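Local coordinates for salmonella typhimurium DB7155 bacteriophage DET7 tailspike (Bacteriophage, PDB 2V5I), which binds and hydrolyses the O-antigen of its Salmonella host as the trimeric, beta-helical receptor-binding tailspike of the phage, at residues V230-N235 with L275-S280; F290-D295 with H322-I327. All coordinates share one frame; numbering follows the deposited sequence.

Contact 1. Residues V230-N235 with L275-S280; sequences VQFLRN and LQFRDS
Leu275 sets one of its methyl groups, CD1, over a face of the Phe232 ring. Leu275 CD1 stands 4.0 Å from the Phe232 ring centroid, in a CH-pi contact 21° off the ring normal. It sits toward the root of the ring rather than over its middle, for the shortest approach is the 3.7 Å between Leu275 CD1 and Phe232 CG. The two side chains run obliquely past one another. Phe232 reaches this place with its CG anti to the carbonyl carbon (chi1 -66°), which sends the ring from strand 230-233 into the interior toward the other segment.

The second methyl of Leu275 goes to a different neighbour: CD2 lies 4.2 Å from Asn235 CB, so the leucine fork is shared between the aromatic ring and the loop that follows the strand. Asn235 itself is held by polar bonds beside this apolar patch. Asn235 ND2 donates to Leu233 O at 3.0 Å, approaching from above the carbonyl plane, and also binds Asn206 OD1, while OD1 accepts from Asn215. On the CE1 side of the Phe232 ring, CE1 comes to 4.4 Å from Phe277 CE1, a loose apolar touch between rings whose planes stand nearly perpendicular. No hydrogen bond joins the two segments; buried apolar groups make up the contact.

This is interior packing of a parallel beta-helix, between strand 230-233 with the loop after it, and the start of strand 276-278 with the residue leading into it. Strand 230-233 lies between strands 202-205 and 258-260, whereas strand 276-278 is flanked by 244-246 and 323-330. Val245 of strand 244-246 also packs on Phe232, Thr260 of strand 258-260 touches Phe277, and Gln276 and Arg278 face outward to pack against Arg221 and Val281 of a second subunit.

Contact 2. Residues F290-D295 with H322-I327; sequences FDLGSD and HLVDNI
Ile327 rests its CD1 methyl over a face of the Phe290 ring, inside the parallel beta-helix, where two strands from different faces of the coil send side chains into the shared core. Ile327 CD1 lies 4.0 Å from the centroid of the Phe290 ring and only 14° off the normal, a CH-pi contact. The other branch of the isoleucine follows the ring outward, CG2 coming to 3.8 Å from Phe290 CZ. With CG1 between the backbone N and the carbonyl carbon (chi1 58°) and CG2 anti to the carbonyl carbon, both branches bear on the phenyl group, which arrives from the opposite direction.

Next to this pair, Leu292 and Val324 meet through single methyls, Leu292 CD1 to Val324 CG2 at 3.7 Å, their side chains crossing at a slant. The apolar row ends at His322, whose ring turns its edge to the backbone of Leu292; His322 CD2 is 3.9 Å from Leu292 O. A water bridges the two segments, bound to Leu292 O and Ser294 OG on one and His322 NE2 on the other. It lies at the edge of the imidazole in the ring plane, 2.9 Å from His322 NE2. The other ring nitrogen, ND1, accepts from Leu275 N, and Ser294 OG is also bonded to Asn320 ND2.

Further out, backbone hydrogen bonds tie Phe290 and Leu292 to strand 335-342 and Asp291 to strand 258-260, while Asn326, where the chain turns a corner, packs on Asn326 of both other subunits, close to where the three chains come together. The loop beyond strand 290-291 is anchored by salt bridges from Asp295 to Arg271 and Arg304 and by the carboxylate of Asp340, whose OD1 receives the backbone N of Ser294 and whose OD2 receives that of Asp295.

Overall arrangement
Contacts 1 and 2 follow one another along the chain and lie side by side in the beta-helix, their centres about 8 Å apart. Strands 276-278 and 323-330 are parallel neighbours, joined by a probable hydrogen bond from Phe277 N to Leu323 O at 2.8 Å. At their corners Asp279 OD1 and Asn326 ND2 are 2.7 Å apart, again probably hydrogen-bonded. In the core, Phe277 of contact 1 touches Leu292 of contact 2, making the two apolar clusters continuous. On the other face, strand 258-260 separates strands 230-233 and 290-291. Both contacts also reach a second subunit, which places them near the trimer interface.

Contact 1. Residues V230-N235 with L275-S280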
loop_
_atom_site.group_PDB
_atom_site.type_symbol
_atom_site.label_atom_id
_atom_site.label_comp_id
_atom_site.label_asym_id
_atom_site.label_seq_id
_atom_site.Cartn_x
_atom_site.Cartn_y
_atom_site.Cartn_z
ATOM N N VAL A 230 19.308 -0.594 12.076
ATOM C CA VAL A 230 19.053 -1.955 12.523
ATOM C C VAL A 230 19.863 -2.913 11.673
ATOM O O VAL A 230 19.886 -2.803 10.457
ATOM C CB VAL A 230 17.527 -2.370 12.384
ATOM C CG1 VAL A 230 17.283 -3.797 12.896
ATOM C CG2 VAL A 230 16.623 -1.398 13.105
ATOM N N GLN A 231 20.548 -3.854 12.307
ATOM C CA GLN A 231 21.300 -4.829 11.544
ATOM C C GLN A 231 21.226 -6.232 12.111
ATOM O O GLN A 231 21.086 -6.406 13.300
ATOM C CB GLN A 231 22.760 -4.422 11.417
ATOM C CG GLN A 231 23.503 -4.369 12.663
ATOM C CD GLN A 231 24.860 -3.560 12.534
ATOM O OE1 GLN A 231 25.231 -3.077 11.458
ATOM N NE2 GLN A 231 25.585 -3.458 13.629
ATOM N N PHE A 232 21.243 -7.222 11.187
ATOM C CA PHE A 232 21.210 -8.651 11.553
ATOM C C PHE A 232 22.444 -9.356 11.052
ATOM O O PHE A 232 22.883 -9.072 9.944
ATOM C CB PHE A 232 19.959 -9.302 10.852
ATOM C CG PHE A 232 18.661 -8.787 11.368
ATOM C CD1 PHE A 232 18.111 -7.623 10.818
ATOM C CD2 PHE A 232 18.016 -9.420 12.371
ATOM C CE1 PHE A 232 16.925 -7.119 11.301
ATOM C CE2 PHE A 232 16.771 -8.904 12.879
ATOM C CZ PHE A 232 16.267 -7.753 12.277
ATOM N N LEU A 233 22.926 -10.320 11.854
ATOM C CA LEU A 233 24.051 -11.207 11.485
ATOM C C LEU A 233 23.651 -12.654 11.784
ATOM O O LEU A 233 23.308 -12.989 12.902
ATOM C CB LEU A 233 25.354 -10.875 12.254
ATOM C CG LEU A 233 25.965 -9.513 12.034
ATOM C CD1 LEU A 233 25.364 -8.479 12.935
ATOM C CD2 LEU A 233 27.457 -9.600 12.298
ATOM N N ARG A 234 23.642 -13.495 10.748
ATOM C CA ARG A 234 23.322 -14.923 10.855
ATOM C C ARG A 234 21.968 -15.200 11.560
ATOM O O ARG A 234 21.880 -16.009 12.452
ATOM C CB ARG A 234 24.472 -15.646 11.526
ATOM C CG ARG A 234 24.473 -17.169 11.330
ATOM C CD ARG A 234 25.822 -17.790 11.647
ATOM N NE ARG A 234 25.783 -19.262 11.761
ATOM C CZ ARG A 234 25.380 -19.931 12.830
ATOM N NH1 ARG A 234 24.926 -19.319 13.916
ATOM N NH2 ARG A 234 25.399 -21.284 12.824
ATOM N N ASN A 235 20.942 -14.467 11.115
ATOM C CA ASN A 235 19.542 -14.721 11.462
ATOM C C ASN A 235 18.847 -15.392 10.274
ATOM O O ASN A 235 19.072 -15.022 9.131
ATOM C CB ASN A 235 18.852 -13.419 11.859
ATOM C CG ASN A 235 19.110 -13.058 13.299
ATOM O OD1 ASN A 235 18.165 -12.952 14.123
ATOM N ND2 ASN A 235 20.362 -12.895 13.670
ATOM N N LEU A 275 13.738 -13.026 6.495
ATOM C CA LEU A 275 13.396 -11.971 7.462
ATOM C C LEU A 275 12.331 -11.066 6.832
ATOM O O LEU A 275 12.220 -11.005 5.604
ATOM C CB LEU A 275 14.635 -11.106 7.843
ATOM C CG LEU A 275 15.731 -11.923 8.591
ATOM C CD1 LEU A 275 16.845 -10.916 8.876
ATOM C CD2 LEU A 275 15.209 -12.542 9.862
ATOM N N GLN A 276 11.524 -10.426 7.675
ATOM C CA GLN A 276 10.592 -9.383 7.212
ATOM C C GLN A 276 11.170 -8.001 7.202
ATOM O O GLN A 276 11.907 -7.621 8.127
ATOM C CB GLN A 276 9.397 -9.366 8.176
ATOM C CG GLN A 276 8.595 -10.652 8.198
ATOM C CD GLN A 276 7.445 -10.511 9.141
ATOM O OE1 GLN A 276 6.574 -9.668 8.876
ATOM N NE2 GLN A 276 7.436 -11.262 10.252
ATOM N N PHE A 277 10.805 -7.209 6.189
ATOM C CA PHE A 277 11.097 -5.782 6.143
ATOM C C PHE A 277 9.811 -5.143 5.647
ATOM O O PHE A 277 9.518 -5.197 4.434
ATOM C CB PHE A 277 12.299 -5.469 5.253
ATOM C CG PHE A 277 13.553 -6.040 5.794
ATOM C CD1 PHE A 277 14.274 -5.337 6.733
ATOM C CD2 PHE A 277 14.006 -7.307 5.392
ATOM C CE1 PHE A 277 15.430 -5.926 7.299
ATOM C CE2 PHE A 277 15.117 -7.867 5.985
ATOM C CZ PHE A 277 15.806 -7.174 6.938
ATOM N N ARG A 278 8.953 -4.722 6.608
ATOM C CA ARG A 278 7.585 -4.304 6.271
ATOM C C ARG A 278 7.152 -3.059 7.038
ATOM O O ARG A 278 7.560 -2.829 8.168
ATOM C CB ARG A 278 6.548 -5.412 6.563
ATOM C CG ARG A 278 6.750 -6.700 5.793
ATOM C CD ARG A 278 5.495 -7.580 5.852
ATOM N NE ARG A 278 5.219 -7.977 7.223
ATOM C CZ ARG A 278 4.206 -7.563 7.999
ATOM N NH1 ARG A 278 3.285 -6.704 7.549
ATOM N NH2 ARG A 278 4.113 -7.977 9.265
ATOM N N ASP A 279 6.371 -2.217 6.366
ATOM C CA ASP A 279 5.757 -1.053 6.993
ATOM C C ASP A 279 6.804 -0.126 7.633
ATOM O O ASP A 279 6.550 0.501 8.657
ATOM C CB ASP A 279 4.722 -1.485 8.052
ATOM C CG ASP A 279 3.606 -2.395 7.548
ATOM O OD1 ASP A 279 3.355 -2.559 6.333
ATOM O OD2 ASP A 279 2.906 -2.939 8.463
ATOM N N SER A 280 7.965 -0.010 6.983
ATOM C CA SER A 280 9.110 0.711 7.568
ATOM C C SER A 280 9.636 1.798 6.627
ATOM O O SER A 280 9.314 1.838 5.455
ATOM C CB SER A 280 10.210 -0.252 7.959
ATOM O OG SER A 280 9.769 -1.153 8.950
#

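Contact 2. Residues F290-D295 with H322-I327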
loop_
_atom_site.group_PDB
_atom_site.type_symbol
_atom_site.label_atom_id
_atom_site.label_comp_id
_atom_site.label_asym_id
_atom_site.label_seq_id
_atom_site.Cartn_x
_atom_site.Cartn_y
_atom_site.Cartn_z
ATOM N N PHE A 290 17.344 0.604 2.625
ATOM C CA PHE A 290 17.374 -0.816 3.021
ATOM C C PHE A 290 18.481 -1.504 2.199
ATOM O O PHE A 290 18.451 -1.432 0.962
ATOM C CB PHE A 290 16.034 -1.477 2.679
ATOM C CG PHE A 290 14.879 -0.975 3.496
ATOM C CD1 PHE A 290 14.296 0.288 3.213
ATOM C CD2 PHE A 290 14.327 -1.706 4.505
ATOM C CE1 PHE A 290 13.244 0.738 3.969
ATOM C CE2 PHE A 290 13.224 -1.222 5.268
ATOM C CZ PHE A 290 12.739 0.010 4.986
ATOM N N ASP A 291 19.466 -2.101 2.889
ATOM C CA ASP A 291 20.588 -2.842 2.267
ATOM C C ASP A 291 20.393 -4.310 2.589
ATOM O O ASP A 291 20.807 -4.770 3.638
ATOM C CB ASP A 291 21.928 -2.367 2.860
ATOM C CG ASP A 291 23.141 -3.113 2.314
ATOM O OD1 ASP A 291 23.007 -3.956 1.393
ATOM O OD2 ASP A 291 24.239 -2.860 2.862
ATOM N N LEU A 292 19.730 -5.024 1.666
ATOM C CA LEU A 292 19.264 -6.380 1.898
ATOM C C LEU A 292 19.992 -7.516 1.170
ATOM O O LEU A 292 19.512 -8.648 1.118
ATOM C CB LEU A 292 17.741 -6.489 1.665
ATOM C CG LEU A 292 16.883 -5.388 2.329
ATOM C CD1 LEU A 292 15.418 -5.604 2.032
ATOM C CD2 LEU A 292 17.138 -5.317 3.804
ATOM N N GLY A 293 21.145 -7.198 0.641
ATOM C CA GLY A 293 21.957 -8.179 -0.033
ATOM C C GLY A 293 22.606 -9.167 0.901
ATOM O O GLY A 293 22.716 -8.929 2.079
ATOM N N SER A 294 23.124 -10.265 0.347
ATOM C CA SER A 294 23.768 -11.296 1.124
ATOM C C SER A 294 25.271 -11.429 0.821
ATOM O O SER A 294 26.044 -11.833 1.683
ATOM C CB SER A 294 23.128 -12.625 0.758
ATOM O OG SER A 294 21.770 -12.696 1.191
ATOM N N ASP A 295 25.656 -11.174 -0.426
ATOM C CA ASP A 295 27.020 -11.336 -0.847
ATOM C C ASP A 295 27.714 -9.991 -1.075
ATOM O O ASP A 295 27.144 -9.116 -1.727
ATOM C CB ASP A 295 27.100 -12.247 -2.112
ATOM C CG ASP A 295 26.799 -13.691 -1.851
ATOM O OD1 ASP A 295 27.273 -14.292 -0.847
ATOM O OD2 ASP A 295 26.014 -14.285 -2.683
ATOM N N HIS A 322 13.740 -12.747 1.607
ATOM C CA HIS A 322 13.127 -11.831 2.565
ATOM C C HIS A 322 11.720 -11.417 2.122
ATOM O O HIS A 322 11.428 -11.349 0.937
ATOM C CB HIS A 322 14.022 -10.614 2.779
ATOM C CG HIS A 322 15.386 -10.981 3.274
ATOM N ND1 HIS A 322 15.582 -11.707 4.425
ATOM C CD2 HIS A 322 16.643 -10.736 2.768
ATOM C CE1 HIS A 322 16.880 -11.938 4.595
ATOM N NE2 HIS A 322 17.544 -11.338 3.619
ATOM N N LEU A 323 10.852 -11.148 3.100
ATOM C CA LEU A 323 9.511 -10.689 2.847
ATOM C C LEU A 323 9.530 -9.153 2.935
ATOM O O LEU A 323 9.548 -8.571 4.029
ATOM C CB LEU A 323 8.522 -11.286 3.852
ATOM C CG LEU A 323 7.073 -10.819 3.767
ATOM C CD1 LEU A 323 6.495 -11.014 2.395
ATOM C CD2 LEU A 323 6.254 -11.602 4.814
ATOM N N VAL A 324 9.554 -8.517 1.769
ATOM C CA VAL A 324 9.716 -7.064 1.623
ATOM C C VAL A 324 8.451 -6.483 1.047
ATOM O O VAL A 324 8.077 -6.824 -0.080
ATOM C CB VAL A 324 10.912 -6.714 0.676
ATOM C CG1 VAL A 324 11.071 -5.200 0.519
ATOM C CG2 VAL A 324 12.184 -7.304 1.222
ATOM N N ASP A 325 7.731 -5.697 1.866
ATOM C CA ASP A 325 6.425 -5.121 1.476
ATOM C C ASP A 325 6.139 -3.859 2.262
ATOM O O ASP A 325 6.354 -3.783 3.458
ATOM C CB ASP A 325 5.290 -6.147 1.781
ATOM C CG ASP A 325 3.904 -5.636 1.417
ATOM O OD1 ASP A 325 3.603 -5.486 0.215
ATOM O OD2 ASP A 325 3.078 -5.406 2.340
ATOM N N ASN A 326 5.659 -2.845 1.544
ATOM C CA ASN A 326 5.216 -1.600 2.122
ATOM C C ASN A 326 6.340 -0.862 2.850
ATOM O O ASN A 326 6.270 -0.569 4.028
ATOM C CB ASN A 326 4.030 -1.789 3.074
ATOM C CG ASN A 326 3.476 -0.476 3.544
ATOM O OD1 ASN A 326 3.617 0.527 2.856
ATOM N ND2 ASN A 326 2.813 -0.471 4.703
ATOM N N ILE A 327 7.398 -0.597 2.090
ATOM C CA ILE A 327 8.530 0.183 2.610
ATOM C C ILE A 327 8.688 1.484 1.850
ATOM O O ILE A 327 8.335 1.577 0.686
ATOM C CB ILE A 327 9.855 -0.649 2.590
ATOM C CG1 ILE A 327 10.233 -1.156 1.207
ATOM C CG2 ILE A 327 9.759 -1.817 3.567
ATOM C CD1 ILE A 327 11.638 -1.551 1.058
HETATM O O HOH W 1 20.226 -10.843 2.761
#